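Side-chain contacts in transcriptional regulator (Rhodococcus sp., PDB 2O0Y), which probably binds DNA and regulates transcription as a member of the IclR family, pairing a helix-turn-helix domain with a C-terminal domain of the GAF clan: residues E43-T48 with T53-L58; V67-S70 with Y76-G79. All coordinates share one frame; numbering follows the deposited sequence.

Interaction 1: residues E43-T48 with T53-L58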
loop_
_atom_site.group_PDB
_atom_site.type_symbol
_atom_site.label_atom_id
_atom_site.label_comp_id
_atom_site.label_asym_id
_atom_site.label_seq_id
_atom_site.Cartn_x
_atom_site.Cartn_y
_atom_site.Cartn_z
ATOM N N GLU B 43 15.925 -11.201 18.448
ATOM C CA GLU B 43 16.025 -9.769 18.279
ATOM C C GLU B 43 14.955 -9.005 19.106
ATOM O O GLU B 43 15.231 -7.930 19.638
ATOM C CB GLU B 43 15.887 -9.381 16.801
ATOM C CG GLU B 43 17.114 -9.757 15.964
ATOM C CD GLU B 43 16.959 -9.324 14.530
ATOM O OE1 GLU B 43 16.173 -9.962 13.826
ATOM O OE2 GLU B 43 17.629 -8.343 14.101
ATOM N N LEU B 44 13.723 -9.521 19.150
ATOM C CA LEU B 44 12.647 -8.825 19.898
ATOM C C LEU B 44 12.929 -8.840 21.376
ATOM O O LEU B 44 12.739 -7.813 22.071
ATOM C CB LEU B 44 11.288 -9.441 19.594
ATOM C CG LEU B 44 10.934 -9.306 18.083
ATOM C CD1 LEU B 44 9.641 -10.082 17.851
ATOM C CD2 LEU B 44 10.778 -7.833 17.591
ATOM N N VAL B 45 13.484 -9.944 21.866
ATOM C CA VAL B 45 13.932 -10.004 23.292
ATOM C C VAL B 45 15.081 -9.077 23.568
ATOM O O VAL B 45 15.042 -8.297 24.544
ATOM C CB VAL B 45 14.311 -11.452 23.700
ATOM C CG1 VAL B 45 14.947 -11.499 25.124
ATOM C CG2 VAL B 45 13.078 -12.294 23.633
ATOM N N GLU B 46 16.111 -9.132 22.730
ATOM C CA GLU B 46 17.294 -8.242 22.903
ATOM C C GLU B 46 16.956 -6.749 22.813
ATOM O O GLU B 46 17.494 -5.921 23.566
ATOM C CB GLU B 46 18.318 -8.578 21.836
ATOM C CG GLU B 46 19.048 -9.881 22.204
ATOM C CD GLU B 46 20.028 -10.346 21.158
ATOM O OE1 GLU B 46 20.021 -9.844 19.994
ATOM O OE2 GLU B 46 20.793 -11.246 21.534
ATOM N N GLY B 47 16.058 -6.413 21.891
ATOM C CA GLY B 47 15.728 -5.024 21.623
ATOM C C GLY B 47 14.818 -4.438 22.699
ATOM O O GLY B 47 14.873 -3.244 22.995
ATOM N N THR B 48 14.002 -5.263 23.318
ATOM C CA THR B 48 13.148 -4.781 24.402
ATOM C C THR B 48 13.668 -5.036 25.803
ATOM O O THR B 48 13.176 -4.401 26.733
ATOM C CB THR B 48 11.749 -5.413 24.348
ATOM O OG1 THR B 48 11.866 -6.831 24.463
ATOM C CG2 THR B 48 10.948 -5.029 23.053
ATOM N N THR B 53 9.672 -15.270 27.845
ATOM C CA THR B 53 8.271 -15.759 27.990
ATOM C C THR B 53 7.223 -14.644 27.785
ATOM O O THR B 53 6.156 -14.882 27.222
ATOM C CB THR B 53 8.022 -16.463 29.362
ATOM O OG1 THR B 53 8.297 -15.529 30.421
ATOM C CG2 THR B 53 8.920 -17.670 29.522
ATOM N N THR B 54 7.546 -13.431 28.224
ATOM C CA THR B 54 6.698 -12.251 28.000
ATOM C C THR B 54 6.643 -11.924 26.531
ATOM O O THR B 54 5.558 -11.758 25.993
ATOM C CB THR B 54 7.236 -11.051 28.772
ATOM O OG1 THR B 54 7.247 -11.404 30.139
ATOM C CG2 THR B 54 6.409 -9.775 28.539
ATOM N N VAL B 55 7.799 -11.862 25.861
ATOM C CA VAL B 55 7.796 -11.628 24.403
ATOM C C VAL B 55 7.049 -12.713 23.629
ATOM O O VAL B 55 6.283 -12.403 22.703
ATOM C CB VAL B 55 9.208 -11.478 23.800
ATOM C CG1 VAL B 55 9.085 -11.173 22.273
ATOM C CG2 VAL B 55 9.955 -10.273 24.465
ATOM N N VAL B 56 7.280 -13.983 23.975
ATOM C CA VAL B 56 6.605 -15.090 23.291
ATOM C C VAL B 56 5.090 -14.917 23.409
ATOM O O VAL B 56 4.370 -15.071 22.427
ATOM C CB VAL B 56 7.086 -16.454 23.826
ATOM C CG1 VAL B 56 6.246 -17.657 23.256
ATOM C CG2 VAL B 56 8.553 -16.640 23.561
ATOM N N ARG B 57 4.587 -14.612 24.603
ATOM C CA ARG B 57 3.144 -14.423 24.781
ATOM C C ARG B 57 2.591 -13.253 23.943
ATOM O O ARG B 57 1.523 -13.345 23.329
ATOM C CB ARG B 57 2.833 -14.220 26.256
ATOM C CG ARG B 57 1.459 -13.647 26.564
ATOM C CD ARG B 57 1.038 -13.866 28.046
ATOM N NE ARG B 57 2.045 -13.467 29.052
ATOM C CZ ARG B 57 2.656 -12.276 29.174
ATOM N NH1 ARG B 57 2.449 -11.276 28.305
ATOM N NH2 ARG B 57 3.537 -12.103 30.165
ATOM N N LEU B 58 3.308 -12.140 23.931
ATOM C CA LEU B 58 2.814 -10.963 23.166
ATOM C C LEU B 58 2.885 -11.222 21.692
ATOM O O LEU B 58 1.941 -10.865 20.956
ATOM C CB LEU B 58 3.583 -9.678 23.529
ATOM C CG LEU B 58 3.380 -9.162 24.960
ATOM C CD1 LEU B 58 4.448 -8.084 25.374
ATOM C CD2 LEU B 58 1.947 -8.600 25.137
#
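V55 of helix 52-64 packs against L44, V45 and T48 of helix 41-48, an apolar helix-helix contact in the N-terminal domain, with V55 directed at the neighbouring helix between these three side chains. Its two methyls divide the work. CG1, anti to the backbone N (chi1 -178°), lies 3.9 Å from L44 CB, whereas CG2 meets V45 CG2 at 3.8 Å and also approaches T48 OG1 at 3.9 Å. V45 reaches V55 at a slant, through the one methyl that stands beside its own backbone N. The axes of the two short segments come within 9.8 Å at an angle of 120° between their directions, and only a short link separates them in the chain. This is the arrangement of a helix-turn-helix, in which the second helix, here 52-64, is the one expected to enter the DNA major groove; that role is inferred from the family. T48 turns its hydroxyl back to its own helix: OG1 donates to L44 O at 2.7 Å, tilted 20° from the carbonyl plane, and L44 O also accepts from T48 N. Two bonds therefore grip this carbonyl in the last turn of the helix, while OG1 has a further hydrogen bond with L50 N in the turn. L44 and T48 also rest on L28 of helix 18-29, and L50 and L41 add to the packing round V55.

Interaction 2: residues V67-S70 with Y76-G79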
loop_
_atom_site.group_PDB
_atom_site.type_symbol
_atom_site.label_atom_id
_atom_site.label_comp_id
_atom_site.label_asym_id
_atom_site.label_seq_id
_atom_site.Cartn_x
_atom_site.Cartn_y
_atom_site.Cartn_z
ATOM N N VAL B 67 -1.089 -8.880 13.190
ATOM C CA VAL B 67 -0.251 -7.664 13.387
ATOM C C VAL B 67 1.151 -8.072 13.039
ATOM O O VAL B 67 1.906 -7.259 12.550
ATOM C CB VAL B 67 -0.393 -7.127 14.882
ATOM C CG1 VAL B 67 0.831 -6.295 15.414
ATOM C CG2 VAL B 67 -1.727 -6.374 15.085
ATOM N N LEU B 68 1.531 -9.328 13.346
ATOM C CA LEU B 68 2.823 -9.826 12.916
ATOM C C LEU B 68 2.560 -11.100 12.155
ATOM O O LEU B 68 1.474 -11.665 12.302
ATOM C CB LEU B 68 3.709 -10.169 14.099
ATOM C CG LEU B 68 4.196 -9.025 14.962
ATOM C CD1 LEU B 68 5.114 -9.654 16.067
ATOM C CD2 LEU B 68 5.022 -7.977 14.189
ATOM N N THR B 69 3.498 -11.511 11.303
ATOM C CA THR B 69 3.438 -12.820 10.625
ATOM C C THR B 69 4.726 -13.579 10.828
ATOM O O THR B 69 5.783 -12.982 10.699
ATOM C CB THR B 69 3.360 -12.582 9.132
ATOM O OG1 THR B 69 2.140 -11.932 8.914
ATOM C CG2 THR B 69 3.326 -13.844 8.367
ATOM N N SER B 70 4.633 -14.863 11.178
ATOM C CA SER B 70 5.785 -15.718 11.433
ATOM C C SER B 70 6.257 -16.184 10.083
ATOM O O SER B 70 5.456 -16.771 9.355
ATOM C CB SER B 70 5.291 -16.983 12.191
ATOM O OG SER B 70 6.375 -17.740 12.674
ATOM N N TYR B 76 9.900 -12.705 11.981
ATOM C CA TYR B 76 8.570 -12.138 11.910
ATOM C C TYR B 76 8.646 -10.900 11.071
ATOM O O TYR B 76 9.644 -10.154 11.203
ATOM C CB TYR B 76 8.085 -11.730 13.320
ATOM C CG TYR B 76 7.937 -12.929 14.215
ATOM C CD1 TYR B 76 8.984 -13.359 15.007
ATOM C CD2 TYR B 76 6.769 -13.670 14.219
ATOM C CE1 TYR B 76 8.853 -14.515 15.810
ATOM C CE2 TYR B 76 6.632 -14.801 15.010
ATOM C CZ TYR B 76 7.673 -15.197 15.821
ATOM O OH TYR B 76 7.520 -16.338 16.611
ATOM N N SER B 77 7.608 -10.635 10.256
ATOM C CA SER B 77 7.449 -9.317 9.655
ATOM C C SER B 77 6.194 -8.703 10.254
ATOM O O SER B 77 5.449 -9.405 10.977
ATOM C CB SER B 77 7.228 -9.402 8.126
ATOM O OG SER B 77 6.046 -10.100 7.877
ATOM N N LEU B 78 5.884 -7.471 9.865
ATOM C CA LEU B 78 4.593 -6.857 10.203
ATOM C C LEU B 78 3.615 -7.669 9.377
ATOM O O LEU B 78 3.943 -8.070 8.246
ATOM C CB LEU B 78 4.570 -5.377 9.769
ATOM C CG LEU B 78 5.504 -4.431 10.571
ATOM C CD1 LEU B 78 5.202 -2.968 10.197
ATOM C CD2 LEU B 78 5.216 -4.584 12.079
ATOM N N GLY B 79 2.422 -7.891 9.903
ATOM C CA GLY B 79 1.500 -8.822 9.211
ATOM C C GLY B 79 0.373 -8.090 8.519
ATOM O O GLY B 79 0.302 -6.867 8.527
#
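T69 and S77 form the central hydrogen-bonded pair of an antiparallel hairpin: T69 N donates to S77 O at 2.9 Å, and S77 N returns a bond to T69 O at 3.0 Å, lying in the carbonyl plane. G79 N adds a third bond, to V67 O at 2.8 Å, though it sits above that carbonyl's plane, 61° out of it. G79 comes in close beside T69, its CA only 3.2 Å from T69 OG1. On the face carrying S70 and Y76, the tyrosine ring runs beside the S70 backbone, its CD2 3.6 Å from S70 CA; CG set anti to the carbonyl carbon (chi1 -64°) brings the ring there. L68 and L78 meet through their CD2 methyls at 4.0 Å. Farther out, V59 and C63 of helix 52-64 pack on Y76, while F32 lies against both L68 and L78. The hairpin is the wing of a winged helix-turn-helix domain. T69 OG1 is hydrogen-bonded to OE1 of Q120 of the second subunit. L78 O takes two donors, S77 OG from its own strand and NE1 of W93 of the second subunit, so a buried hydroxyl and a buried carbonyl are satisfied across the subunit interface.

Overall arrangement
From the N terminus, helix 18-29 leads into the short strand 38-40 and then helix 41-48. Interaction 1 closes a tight loop between that helix and helix 52-64, and the chain then runs on into strand 68-70, where interaction 2 closes the hairpin with strand 75-78. The two loops follow in series, neither crossing nor enclosing the other, and their centres lie about 14 Å apart. Helix 52-64 connects them: V59 packs on L44 of interaction 1 and on Y76 of interaction 2. Strand 38-40 completes the three-stranded sheet through R39, which bonds to the Y76 backbone and forms a salt bridge with E43. The second subunit meets the hairpin itself, but in segment 53-58 it packs on R57 and L58, beyond the residues joined in interaction 1.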